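Local coordinates for protein CrmK (Actinoalloteichus sp. WH1-2216-6, PDB 5I1V) that carries a covalently bound FAD and probably acts as an oxidase that recycles shunt products in caerulomycin biosynthesis, at residues Pro31-Leu36 with Val75-Asp80; Lys55-Arg60 with Asn489-Ala494; Ile262-Leu267 with Glu293-Phe298. All coordinates share one frame; numbering follows the deposited sequence.

Overall arrangement
From the N terminus, strand 33-36 leads through helix 40-52 and strand 57-60 to strand 77-80, which returns to pair with 33-36; contact 1 closes this loop within the FAD-binding domain. Contact 2 opens inside that loop, at 55-60, and closes only at 489-494 near the C terminus, so contacts 1 and 2 cross. They also touch, because strands 57-60 and 77-80 are neighbours in one sheet. Contact 3 opens and closes within the long excursion spanned by contact 2, joining helix 291-303 to the eight-stranded antiparallel sheet; its centre lies about 43 Å from that of contact 2, across the chain's centre.

Contact 1: Pro31-Leu36 with Val75-Asp80; sequences PEYFRL and VDVIVD
Two neighbouring parallel strands of the small mixed sheet in the FAD-binding domain, 33-36 and 77-80, meet here. Their backbones are joined by Arg35 N to Ile78 O (2.9 Å) and Asp80 N to Arg35 O (2.8 Å), the latter nearly along the C=O axis. Two weak bonds, Ile78 N to Tyr33 O and Glu32 N to Asp76 O, carry the pairing back to, and just ahead of, the start of the strands. Side chains alternate between the faces. On one, Tyr33 has CG in the crowded position between backbone N and carbonyl carbon (chi1 57°), and Val77 CG2 sits over its ring face in a CH-pi contact, 4.1 Å from the Tyr33 ring centroid. On the other, Phe34 lies alongside Ile78, with Phe34 CD2 3.8 Å from Ile78 CB. Pro31 CG rests over the centre of the Phe34 ring, 3.6 Å above its plane, so proline and isoleucine both pack on this aromatic group. Farther along, Leu36 CD2 comes within 3.4 Å of Asp80 CB, whereas the Asp80 carboxylate is held by Ser82 and a salt bridge to Arg60. Strand 7-9 flanks 33-36 and strand 57-60 flanks 77-80; helix 40-52 covers the Tyr33 and Arg35 face, where Arg35 pairs with Glu49, while helix 15-19 packs against Phe34 on the other.

Contact 2: Lys55-Arg60 with Asn489-Ala494; sequences KRLTVR and NVFRHA. With FAD (flavin-adenine dinucleotide), chain E.
Lys55 enters through its backbone: its O accepts a bond from a water that also accepts from Leu57 N and donates to Val490 O. Arg56 makes the one direct hydrogen bond between the segments. With CG anti to the backbone N and the chain bent at chi2, Arg56 NH2 reaches Arg492 O at 2.6 Å. The bond is short and bent (134° at the hydrogen), the donor above the carbonyl plane and not on a lone pair. Arg56 CD lies over one face of the Arg492 guanidinium, 3.4 Å above its plane toward the rim, and Arg492 CG lies over a face of the Arg56 guanidinium; the two planes are 30° apart. A second water, at the edge of the Arg56 group, accepts from Arg56 NE at 2.8 Å and from Arg492 N, and has Leu57 O and Val490 O within hydrogen-bonding reach. Leu57 turns CD2 to Phe491 CE1 (4.0 Å). At Val59 the backbone O accepts the ribose hydroxyl FAD O2B at 2.6 Å, while Val59 CG1 packs on the adenine. Arg56 NE and Arg492 NE lie 4.2 Å apart, a repulsion probably eased by the carbonyls. Arg56 NH2 and the two waters join loop to strand, whereas Arg492 NH1 to Asn489 O braces the loop itself. Polar links thus tie the berberine-like C-terminal region to the FAD-binding domain, with His493 near the ribose.

Contact 3: Ile262-Leu267 with Glu293-Phe298; sequences IGLYAL and ERMSWF
Between 262-267 and 293-298 the contact is apolar packing, from Leu264 just before strand 265-271 and Ala266 within it. Leu264 provides most of it. Its CG is anti to the backbone N, which sends the two methyls to the helix. Leu264 CD1 meets the base of the Phe298 side chain, 3.8 Å from Phe298 CB, and also approaches the helix backbone, with Arg294 O at 4.0 Å. A further aliphatic contact comes from Met295, whose chain bends at both chi2 (65°) and chi3 (67°) and so brings the terminal methyl back toward Leu264; Met295 CE ends 4.1 Å from Leu264 CG, the two side chains crossing at about a right angle.

Contacts with the aromatic ring form the second group. Phe298 also has CG anti to its backbone N (chi1 166°), and the ring extends toward the strand. Leu264 CD2 lies over one face, 4.0 Å above the Phe298 ring plane and displaced toward the rim. At the far end of the ring, Phe298 CZ reaches Ala266 CB at 3.9 Å, obliquely. An alanine in place of Phe298 would remove the ring that bridges Leu264 and Ala266 and would probably loosen the packing of helix on sheet.

The buried cluster continues outward: the Phe298 ring meets Trp250 and touches Phe247 of helix 237-253, which also packs on Ala266. Neighbouring strand 277-285 adds Ile284 against Met295 and Met280 against Phe298, so helices 237-253 and 291-303 pack together on the eight-stranded antiparallel sheet, consistent with the substrate-binding domain of this oxidase family.

Contact 1: Pro31-Leu36 with Val75-Asp80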
loop_
_atom_site.group_PDB
_atom_site.type_symbol
_atom_site.label_atom_id
_atom_site.label_comp_id
_atom_site.label_asym_id
_atom_site.label_seq_id
_atom_site.Cartn_x
_atom_site.Cartn_y
_atom_site.Cartn_z
ATOM N N PRO A 31 -19.352 16.959 7.764
ATOM C CA PRO A 31 -20.072 16.896 9.039
ATOM C C PRO A 31 -19.755 18.064 9.985
ATOM O O PRO A 31 -18.764 18.793 9.831
ATOM C CB PRO A 31 -19.561 15.567 9.618
ATOM C CG PRO A 31 -18.149 15.580 9.184
ATOM C CD PRO A 31 -18.255 15.992 7.744
ATOM N N GLU A 32 -20.597 18.220 10.994
ATOM C CA GLU A 32 -20.302 19.019 12.156
ATOM C C GLU A 32 -18.948 18.656 12.750
ATOM O O GLU A 32 -18.155 19.520 13.144
ATOM C CB GLU A 32 -21.360 18.726 13.222
ATOM C CG GLU A 32 -21.759 19.907 14.049
ATOM C CD GLU A 32 -22.653 19.496 15.214
ATOM O OE1 GLU A 32 -22.297 19.885 16.345
ATOM O OE2 GLU A 32 -23.663 18.771 14.995
ATOM N N TYR A 33 -18.712 17.345 12.870
ATOM C CA TYR A 33 -17.456 16.865 13.323
ATOM C C TYR A 33 -17.256 15.428 12.896
ATOM O O TYR A 33 -18.215 14.700 12.612
ATOM C CB TYR A 33 -17.321 17.028 14.863
ATOM C CG TYR A 33 -18.362 16.370 15.700
ATOM C CD1 TYR A 33 -18.215 15.081 16.145
ATOM C CD2 TYR A 33 -19.504 17.046 16.042
ATOM C CE1 TYR A 33 -19.169 14.487 16.953
ATOM C CE2 TYR A 33 -20.482 16.461 16.793
ATOM C CZ TYR A 33 -20.310 15.176 17.261
ATOM O OH TYR A 33 -21.308 14.591 18.013
ATOM N N PHE A 34 -16.003 15.020 12.835
ATOM C CA PHE A 34 -15.621 13.606 12.826
ATOM C C PHE A 34 -15.309 13.192 14.271
ATOM O O PHE A 34 -14.704 13.964 15.087
ATOM C CB PHE A 34 -14.377 13.382 11.967
ATOM C CG PHE A 34 -14.571 13.744 10.529
ATOM C CD1 PHE A 34 -14.319 15.026 10.092
ATOM C CD2 PHE A 34 -14.984 12.794 9.616
ATOM C CE1 PHE A 34 -14.451 15.353 8.750
ATOM C CE2 PHE A 34 -15.124 13.121 8.287
ATOM C CZ PHE A 34 -14.883 14.404 7.871
ATOM N N ARG A 35 -15.661 11.958 14.615
ATOM C CA ARG A 35 -15.296 11.442 15.922
ATOM C C ARG A 35 -14.427 10.196 15.652
ATOM O O ARG A 35 -14.828 9.371 14.859
ATOM C CB ARG A 35 -16.582 11.101 16.699
ATOM C CG ARG A 35 -16.350 10.426 18.057
ATOM C CD ARG A 35 -15.688 11.294 19.070
ATOM N NE ARG A 35 -16.449 12.520 19.340
ATOM C CZ ARG A 35 -17.552 12.574 20.072
ATOM N NH1 ARG A 35 -18.058 11.483 20.643
ATOM N NH2 ARG A 35 -18.144 13.726 20.253
ATOM N N LEU A 36 -13.232 10.103 16.245
ATOM C CA LEU A 36 -12.378 8.912 16.126
ATOM C C LEU A 36 -12.273 8.214 17.495
ATOM O O LEU A 36 -11.496 8.662 18.331
ATOM C CB LEU A 36 -10.982 9.316 15.680
ATOM C CG LEU A 36 -10.749 10.002 14.312
ATOM C CD1 LEU A 36 -9.853 9.161 13.407
ATOM C CD2 LEU A 36 -11.979 10.375 13.558
ATOM N N VAL A 75 -25.051 14.573 6.354
ATOM C CA VAL A 75 -24.584 13.843 7.528
ATOM C C VAL A 75 -23.912 14.797 8.514
ATOM O O VAL A 75 -23.008 15.550 8.139
ATOM C CB VAL A 75 -23.611 12.725 7.157
ATOM C CG1 VAL A 75 -23.013 12.083 8.417
ATOM C CG2 VAL A 75 -24.330 11.678 6.316
ATOM N N ASP A 76 -24.303 14.704 9.783
ATOM C CA ASP A 76 -23.873 15.627 10.799
ATOM C C ASP A 76 -22.639 15.120 11.562
ATOM O O ASP A 76 -21.854 15.928 12.047
ATOM C CB ASP A 76 -24.980 15.874 11.816
ATOM C CG ASP A 76 -26.244 16.429 11.204
ATOM O OD1 ASP A 76 -26.128 17.349 10.341
ATOM O OD2 ASP A 76 -27.355 15.932 11.585
ATOM N N VAL A 77 -22.522 13.789 11.732
ATOM C CA VAL A 77 -21.446 13.208 12.466
ATOM C C VAL A 77 -20.990 11.988 11.750
ATOM O O VAL A 77 -21.789 11.117 11.416
ATOM C CB VAL A 77 -21.870 12.766 13.895
ATOM C CG1 VAL A 77 -20.690 12.154 14.654
ATOM C CG2 VAL A 77 -22.496 13.905 14.629
ATOM N N ILE A 78 -19.692 11.916 11.494
ATOM C CA ILE A 78 -19.086 10.714 10.956
ATOM C C ILE A 78 -18.155 10.112 11.989
ATOM O O ILE A 78 -17.276 10.794 12.510
ATOM C CB ILE A 78 -18.323 11.026 9.663
ATOM C CG1 ILE A 78 -19.291 11.448 8.610
ATOM C CG2 ILE A 78 -17.482 9.811 9.239
ATOM C CD1 ILE A 78 -18.616 11.930 7.326
ATOM N N VAL A 79 -18.427 8.864 12.389
ATOM C CA VAL A 79 -17.594 8.138 13.320
ATOM C C VAL A 79 -16.553 7.367 12.483
ATOM O O VAL A 79 -16.933 6.460 11.716
ATOM C CB VAL A 79 -18.425 7.139 14.145
ATOM C CG1 VAL A 79 -17.530 6.322 15.041
ATOM C CG2 VAL A 79 -19.460 7.853 14.997
ATOM N N ASP A 80 -15.277 7.711 12.624
ATOM C CA ASP A 80 -14.243 7.124 11.786
ATOM C C ASP A 80 -13.533 6.105 12.669
ATOM O O ASP A 80 -12.976 6.460 13.686
ATOM C CB ASP A 80 -13.302 8.173 11.284
ATOM C CG ASP A 80 -12.220 7.640 10.374
ATOM O OD1 ASP A 80 -11.571 6.628 10.684
ATOM O OD2 ASP A 80 -11.990 8.272 9.311
#

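Contact 2: Lys55-Arg60 with Asn489-Ala494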
loop_
_atom_site.group_PDB
_atom_site.type_symbol
_atom_site.label_atom_id
_atom_site.label_comp_id
_atom_site.label_asym_id
_atom_site.label_seq_id
_atom_site.Cartn_x
_atom_site.Cartn_y
_atom_site.Cartn_z
ATOM N N LYS A 55 -29.191 13.905 15.493
ATOM C CA LYS A 55 -28.169 14.080 14.420
ATOM C C LYS A 55 -28.030 12.888 13.536
ATOM O O LYS A 55 -28.085 11.731 13.983
ATOM C CB LYS A 55 -26.788 14.343 15.036
ATOM C CG LYS A 55 -26.807 15.519 15.968
ATOM C CD LYS A 55 -25.440 15.975 16.433
ATOM C CE LYS A 55 -25.619 17.384 16.994
ATOM N NZ LYS A 55 -24.388 17.869 17.633
ATOM N N ARG A 56 -27.772 13.153 12.262
ATOM C CA ARG A 56 -27.569 12.086 11.297
ATOM C C ARG A 56 -26.114 11.597 11.418
ATOM O O ARG A 56 -25.193 12.390 11.229
ATOM C CB ARG A 56 -27.828 12.678 9.909
ATOM C CG ARG A 56 -27.553 11.743 8.767
ATOM C CD ARG A 56 -28.589 10.616 8.698
ATOM N NE ARG A 56 -28.056 9.588 7.810
ATOM C CZ ARG A 56 -27.949 9.745 6.492
ATOM N NH1 ARG A 56 -28.390 10.852 5.889
ATOM N NH2 ARG A 56 -27.406 8.775 5.758
ATOM N N LEU A 57 -25.938 10.295 11.689
ATOM C CA LEU A 57 -24.667 9.695 11.924
ATOM C C LEU A 57 -24.373 8.623 10.887
ATOM O O LEU A 57 -25.273 7.845 10.513
ATOM C CB LEU A 57 -24.660 9.092 13.322
ATOM C CG LEU A 57 -23.308 8.518 13.776
ATOM C CD1 LEU A 57 -23.039 8.788 15.248
ATOM C CD2 LEU A 57 -23.310 7.021 13.504
ATOM N N THR A 58 -23.134 8.612 10.392
ATOM C CA THR A 58 -22.656 7.484 9.610
ATOM C C THR A 58 -21.295 7.070 10.128
ATOM O O THR A 58 -20.585 7.844 10.812
ATOM C CB THR A 58 -22.528 7.808 8.113
ATOM O OG1 THR A 58 -21.677 8.963 7.955
ATOM C CG2 THR A 58 -23.956 8.061 7.438
ATOM N N VAL A 59 -20.915 5.861 9.750
ATOM C CA VAL A 59 -19.669 5.271 10.139
ATOM C C VAL A 59 -18.759 5.010 8.951
ATOM O O VAL A 59 -19.192 4.547 7.922
ATOM C CB VAL A 59 -19.910 3.902 10.761
ATOM C CG1 VAL A 59 -18.620 3.307 11.298
ATOM C CG2 VAL A 59 -20.953 4.051 11.843
ATOM N N ARG A 60 -17.484 5.296 9.130
ATOM C CA ARG A 60 -16.512 4.974 8.126
ATOM C C ARG A 60 -15.455 4.023 8.707
ATOM O O ARG A 60 -14.964 4.292 9.785
ATOM C CB ARG A 60 -15.780 6.201 7.761
ATOM C CG ARG A 60 -14.892 5.920 6.570
ATOM C CD ARG A 60 -13.966 7.012 6.388
ATOM N NE ARG A 60 -14.599 8.083 5.666
ATOM C CZ ARG A 60 -14.402 9.357 5.990
ATOM N NH1 ARG A 60 -13.654 9.675 7.103
ATOM N NH2 ARG A 60 -14.964 10.302 5.212
ATOM N N ASN A 489 -34.556 3.722 12.828
ATOM C CA ASN A 489 -33.910 3.991 11.520
ATOM C C ASN A 489 -32.788 5.037 11.679
ATOM O O ASN A 489 -32.665 5.973 10.890
ATOM C CB ASN A 489 -34.912 4.419 10.441
ATOM C CG ASN A 489 -34.367 4.268 9.014
ATOM O OD1 ASN A 489 -33.549 3.395 8.719
ATOM N ND2 ASN A 489 -34.792 5.157 8.120
ATOM N N VAL A 490 -31.998 4.872 12.727
ATOM C CA VAL A 490 -30.831 5.706 12.961
ATOM C C VAL A 490 -29.783 5.581 11.852
ATOM O O VAL A 490 -29.137 6.549 11.476
ATOM C CB VAL A 490 -30.186 5.353 14.306
ATOM C CG1 VAL A 490 -28.842 6.041 14.478
ATOM C CG2 VAL A 490 -31.101 5.782 15.446
ATOM N N PHE A 491 -29.561 4.351 11.405
ATOM C CA PHE A 491 -28.563 4.061 10.408
ATOM C C PHE A 491 -29.195 3.914 9.049
ATOM O O PHE A 491 -29.910 2.943 8.780
ATOM C CB PHE A 491 -27.825 2.790 10.833
ATOM C CG PHE A 491 -27.271 2.903 12.220
ATOM C CD1 PHE A 491 -26.091 3.617 12.435
ATOM C CD2 PHE A 491 -27.931 2.369 13.305
ATOM C CE1 PHE A 491 -25.591 3.765 13.715
ATOM C CE2 PHE A 491 -27.433 2.483 14.576
ATOM C CZ PHE A 491 -26.260 3.212 14.795
ATOM N N ARG A 492 -28.863 4.829 8.175
ATOM C CA ARG A 492 -29.470 4.828 6.885
ATOM C C ARG A 492 -28.598 5.533 5.842
ATOM O O ARG A 492 -27.626 6.232 6.191
ATOM C CB ARG A 492 -30.841 5.463 7.005
ATOM C CG ARG A 492 -30.825 6.958 7.330
ATOM C CD ARG A 492 -32.235 7.511 7.596
ATOM N NE ARG A 492 -32.170 8.910 8.015
ATOM C CZ ARG A 492 -31.949 9.339 9.267
ATOM N NH1 ARG A 492 -31.801 8.497 10.301
ATOM N NH2 ARG A 492 -31.912 10.643 9.503
ATOM N N HIS A 493 -28.951 5.294 4.585
ATOM C CA HIS A 493 -28.304 5.844 3.409
ATOM C C HIS A 493 -29.189 5.521 2.204
ATOM O O HIS A 493 -30.253 4.917 2.384
ATOM C CB HIS A 493 -26.853 5.366 3.240
ATOM C CG HIS A 493 -26.664 3.881 3.214
ATOM N ND1 HIS A 493 -27.004 3.098 2.141
ATOM C CD2 HIS A 493 -26.039 3.060 4.089
ATOM C CE1 HIS A 493 -26.656 1.840 2.382
ATOM N NE2 HIS A 493 -26.043 1.799 3.550
ATOM N N ALA A 494 -28.791 5.899 0.988
ATOM C CA ALA A 494 -29.715 5.739 -0.181
ATOM C C ALA A 494 -30.123 4.284 -0.371
ATOM O O ALA A 494 -31.217 3.996 -0.836
ATOM C CB ALA A 494 -29.068 6.230 -1.449
HETATM P PA FAD E . -16.608 2.565 4.012
HETATM O O1A FAD E . -16.710 3.572 2.893
HETATM O O2A FAD E . -15.926 3.044 5.260
HETATM O O5B FAD E . -18.029 1.993 4.355
HETATM C C5B FAD E . -18.823 1.276 3.415
HETATM C C4B FAD E . -20.276 1.244 3.910
HETATM O O4B FAD E . -20.291 0.418 5.092
HETATM C C3B FAD E . -20.902 2.549 4.354
HETATM O O3B FAD E . -22.307 2.436 4.222
HETATM C C2B FAD E . -20.562 2.622 5.816
HETATM O O2B FAD E . -21.267 3.575 6.618
HETATM C C1B FAD E . -20.681 1.150 6.230
HETATM N N9A FAD E . -19.731 0.800 7.315
HETATM C C8A FAD E . -18.377 0.989 7.378
HETATM N N7A FAD E . -17.910 0.622 8.616
HETATM C C5A FAD E . -18.964 0.210 9.288
HETATM C C6A FAD E . -19.121 -0.321 10.619
HETATM N N6A FAD E . -18.027 -0.463 11.341
HETATM N N1A FAD E . -20.361 -0.638 11.008
HETATM C C2A FAD E . -21.445 -0.445 10.228
HETATM N N3A FAD E . -21.373 -0.006 8.945
HETATM C C4A FAD E . -20.148 0.375 8.501
HETATM N N1 FAD E . -15.136 -6.091 -2.239
HETATM C C2 FAD E . -14.958 -7.425 -2.378
HETATM O O2 FAD E . -15.805 -8.213 -1.940
HETATM N N3 FAD E . -13.876 -7.963 -2.981
HETATM C C4 FAD E . -12.901 -7.250 -3.532
HETATM O O4 FAD E . -11.904 -7.800 -4.044
HETATM C C4X FAD E . -12.991 -5.801 -3.426
HETATM N N5 FAD E . -12.030 -5.003 -3.964
HETATM C C5X FAD E . -12.098 -3.679 -3.753
HETATM C C6 FAD E . -11.043 -2.858 -4.152
HETATM C C7 FAD E . -11.049 -1.474 -3.980
HETATM C C7M FAD E . -9.846 -0.642 -4.439
HETATM C C8 FAD E . -12.245 -0.892 -3.334
HETATM C C8M FAD E . -12.366 0.593 -3.123
HETATM C C9 FAD E . -13.323 -1.688 -2.930
HETATM C C9A FAD E . -13.290 -3.069 -3.112
HETATM N N10 FAD E . -14.342 -3.895 -2.699
HETATM C C10 FAD E . -14.205 -5.267 -2.801
HETATM C "C1'" FAD E . -15.636 -3.350 -2.291
HETATM C "C2'" FAD E . -15.700 -3.195 -0.806
HETATM O "O2'" FAD E . -15.989 -4.456 -0.235
HETATM C "C3'" FAD E . -16.695 -2.169 -0.378
HETATM O "O3'" FAD E . -16.341 -0.898 -0.989
HETATM C "C4'" FAD E . -16.773 -2.065 1.160
HETATM O "O4'" FAD E . -18.086 -1.616 1.492
HETATM C "C5'" FAD E . -15.716 -1.116 1.689
HETATM O "O5'" FAD E . -15.776 -1.131 3.115
HETATM P P FAD E . -15.021 0.058 3.845
HETATM O O1P FAD E . -13.641 0.198 3.317
HETATM O O2P FAD E . -15.206 -0.071 5.324
HETATM O O3P FAD E . -15.874 1.334 3.324
HETATM O O HOH W 1 -28.582 9.036 12.346
HETATM O O HOH W 2 -27.512 7.264 9.282
#

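Contact 3: Ile262-Leu267 with Glu293-Phe298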
loop_
_atom_site.group_PDB
_atom_site.type_symbol
_atom_site.label_atom_id
_atom_site.label_comp_id
_atom_site.label_asym_id
_atom_site.label_seq_id
_atom_site.Cartn_x
_atom_site.Cartn_y
_atom_site.Cartn_z
ATOM N N ILE A 262 -10.926 -26.194 -10.627
ATOM C CA ILE A 262 -11.579 -25.215 -9.748
ATOM C C ILE A 262 -10.578 -24.304 -9.069
ATOM O O ILE A 262 -10.908 -23.154 -8.741
ATOM C CB ILE A 262 -12.560 -25.861 -8.749
ATOM C CG1 ILE A 262 -13.445 -24.791 -8.072
ATOM C CG2 ILE A 262 -11.818 -26.760 -7.741
ATOM C CD1 ILE A 262 -14.275 -23.939 -9.015
ATOM N N GLY A 263 -9.357 -24.796 -8.911
ATOM C CA GLY A 263 -8.293 -24.055 -8.279
ATOM C C GLY A 263 -7.739 -22.946 -9.139
ATOM O O GLY A 263 -7.078 -22.052 -8.626
ATOM N N LEU A 264 -8.012 -22.993 -10.445
ATOM C CA LEU A 264 -7.585 -21.922 -11.336
ATOM C C LEU A 264 -8.547 -20.723 -11.255
ATOM O O LEU A 264 -9.732 -20.827 -11.550
ATOM C CB LEU A 264 -7.420 -22.453 -12.755
ATOM C CG LEU A 264 -6.606 -21.690 -13.794
ATOM C CD1 LEU A 264 -6.371 -22.549 -15.034
ATOM C CD2 LEU A 264 -7.301 -20.397 -14.163
ATOM N N TYR A 265 -8.005 -19.584 -10.841
ATOM C CA TYR A 265 -8.755 -18.328 -10.710
ATOM C C TYR A 265 -8.232 -17.375 -11.768
ATOM O O TYR A 265 -7.027 -17.160 -11.877
ATOM C CB TYR A 265 -8.498 -17.702 -9.327
ATOM C CG TYR A 265 -8.936 -16.257 -9.235
ATOM C CD1 TYR A 265 -10.293 -15.928 -9.135
ATOM C CD2 TYR A 265 -8.010 -15.219 -9.269
ATOM C CE1 TYR A 265 -10.712 -14.622 -9.076
ATOM C CE2 TYR A 265 -8.423 -13.896 -9.239
ATOM C CZ TYR A 265 -9.783 -13.608 -9.138
ATOM O OH TYR A 265 -10.200 -12.296 -9.069
ATOM N N ALA A 266 -9.135 -16.765 -12.508
ATOM C CA ALA A 266 -8.714 -15.801 -13.516
ATOM C C ALA A 266 -9.604 -14.582 -13.597
ATOM O O ALA A 266 -10.827 -14.672 -13.378
ATOM C CB ALA A 266 -8.631 -16.491 -14.854
ATOM N N LEU A 267 -8.982 -13.444 -13.908
ATOM C CA LEU A 267 -9.691 -12.199 -14.094
ATOM C C LEU A 267 -9.304 -11.599 -15.448
ATOM O O LEU A 267 -8.132 -11.392 -15.719
ATOM C CB LEU A 267 -9.341 -11.240 -12.977
ATOM C CG LEU A 267 -10.135 -9.936 -12.915
ATOM C CD1 LEU A 267 -10.403 -9.459 -11.488
ATOM C CD2 LEU A 267 -9.390 -8.847 -13.628
ATOM N N GLU A 293 0.290 -27.658 -16.530
ATOM C CA GLU A 293 -0.387 -28.036 -17.767
ATOM C C GLU A 293 -1.796 -27.528 -17.842
ATOM O O GLU A 293 -2.275 -27.176 -18.937
ATOM C CB GLU A 293 -0.450 -29.560 -17.935
ATOM C CG GLU A 293 0.651 -30.139 -18.811
ATOM C CD GLU A 293 0.298 -31.509 -19.376
ATOM O OE1 GLU A 293 0.243 -31.645 -20.624
ATOM O OE2 GLU A 293 0.069 -32.450 -18.579
ATOM N N ARG A 294 -2.482 -27.523 -16.703
ATOM C CA ARG A 294 -3.858 -27.030 -16.661
ATOM C C ARG A 294 -3.909 -25.558 -17.043
ATOM O O ARG A 294 -4.837 -25.107 -17.738
ATOM C CB ARG A 294 -4.488 -27.283 -15.291
ATOM C CG ARG A 294 -4.824 -28.735 -15.098
ATOM C CD ARG A 294 -5.463 -29.116 -13.766
ATOM N NE ARG A 294 -5.765 -30.536 -13.875
ATOM C CZ ARG A 294 -6.751 -31.034 -14.626
ATOM N NH1 ARG A 294 -7.613 -30.238 -15.253
ATOM N NH2 ARG A 294 -6.896 -32.335 -14.729
ATOM N N MET A 295 -2.913 -24.799 -16.598
ATOM C CA MET A 295 -2.834 -23.397 -16.955
ATOM C C MET A 295 -2.573 -23.267 -18.476
ATOM O O MET A 295 -3.140 -22.404 -19.127
ATOM C CB MET A 295 -1.710 -22.716 -16.173
ATOM C CG MET A 295 -1.495 -21.240 -16.509
ATOM S SD MET A 295 -2.875 -20.165 -16.066
ATOM C CE MET A 295 -2.835 -20.281 -14.251
ATOM N N SER A 296 -1.702 -24.116 -19.020
ATOM C CA SER A 296 -1.462 -24.129 -20.495
ATOM C C SER A 296 -2.719 -24.418 -21.285
ATOM O O SER A 296 -2.982 -23.736 -22.275
ATOM C CB SER A 296 -0.382 -25.144 -20.858
ATOM O OG SER A 296 0.886 -24.664 -20.405
ATOM N N TRP A 297 -3.486 -25.418 -20.842
ATOM C CA TRP A 297 -4.750 -25.792 -21.493
ATOM C C TRP A 297 -5.706 -24.642 -21.498
ATOM O O TRP A 297 -6.375 -24.378 -22.507
ATOM C CB TRP A 297 -5.445 -26.989 -20.822
ATOM C CG TRP A 297 -4.685 -28.253 -20.935
ATOM C CD1 TRP A 297 -3.754 -28.579 -21.901
ATOM C CD2 TRP A 297 -4.776 -29.380 -20.063
ATOM N NE1 TRP A 297 -3.248 -29.835 -21.651
ATOM C CE2 TRP A 297 -3.859 -30.349 -20.534
ATOM C CE3 TRP A 297 -5.543 -29.670 -18.927
ATOM C CZ2 TRP A 297 -3.689 -31.592 -19.897
ATOM C CZ3 TRP A 297 -5.360 -30.899 -18.280
ATOM C CH2 TRP A 297 -4.458 -31.851 -18.782
ATOM N N PHE A 298 -5.771 -23.951 -20.359
ATOM C CA PHE A 298 -6.660 -22.816 -20.239
ATOM C C PHE A 298 -6.224 -21.708 -21.207
ATOM O O PHE A 298 -7.026 -21.220 -21.977
ATOM C CB PHE A 298 -6.716 -22.340 -18.773
ATOM C CG PHE A 298 -7.326 -20.981 -18.597
ATOM C CD1 PHE A 298 -8.655 -20.789 -18.854
ATOM C CD2 PHE A 298 -6.561 -19.897 -18.115
ATOM C CE1 PHE A 298 -9.233 -19.527 -18.701
ATOM C CE2 PHE A 298 -7.132 -18.650 -17.938
ATOM C CZ PHE A 298 -8.467 -18.463 -18.236
#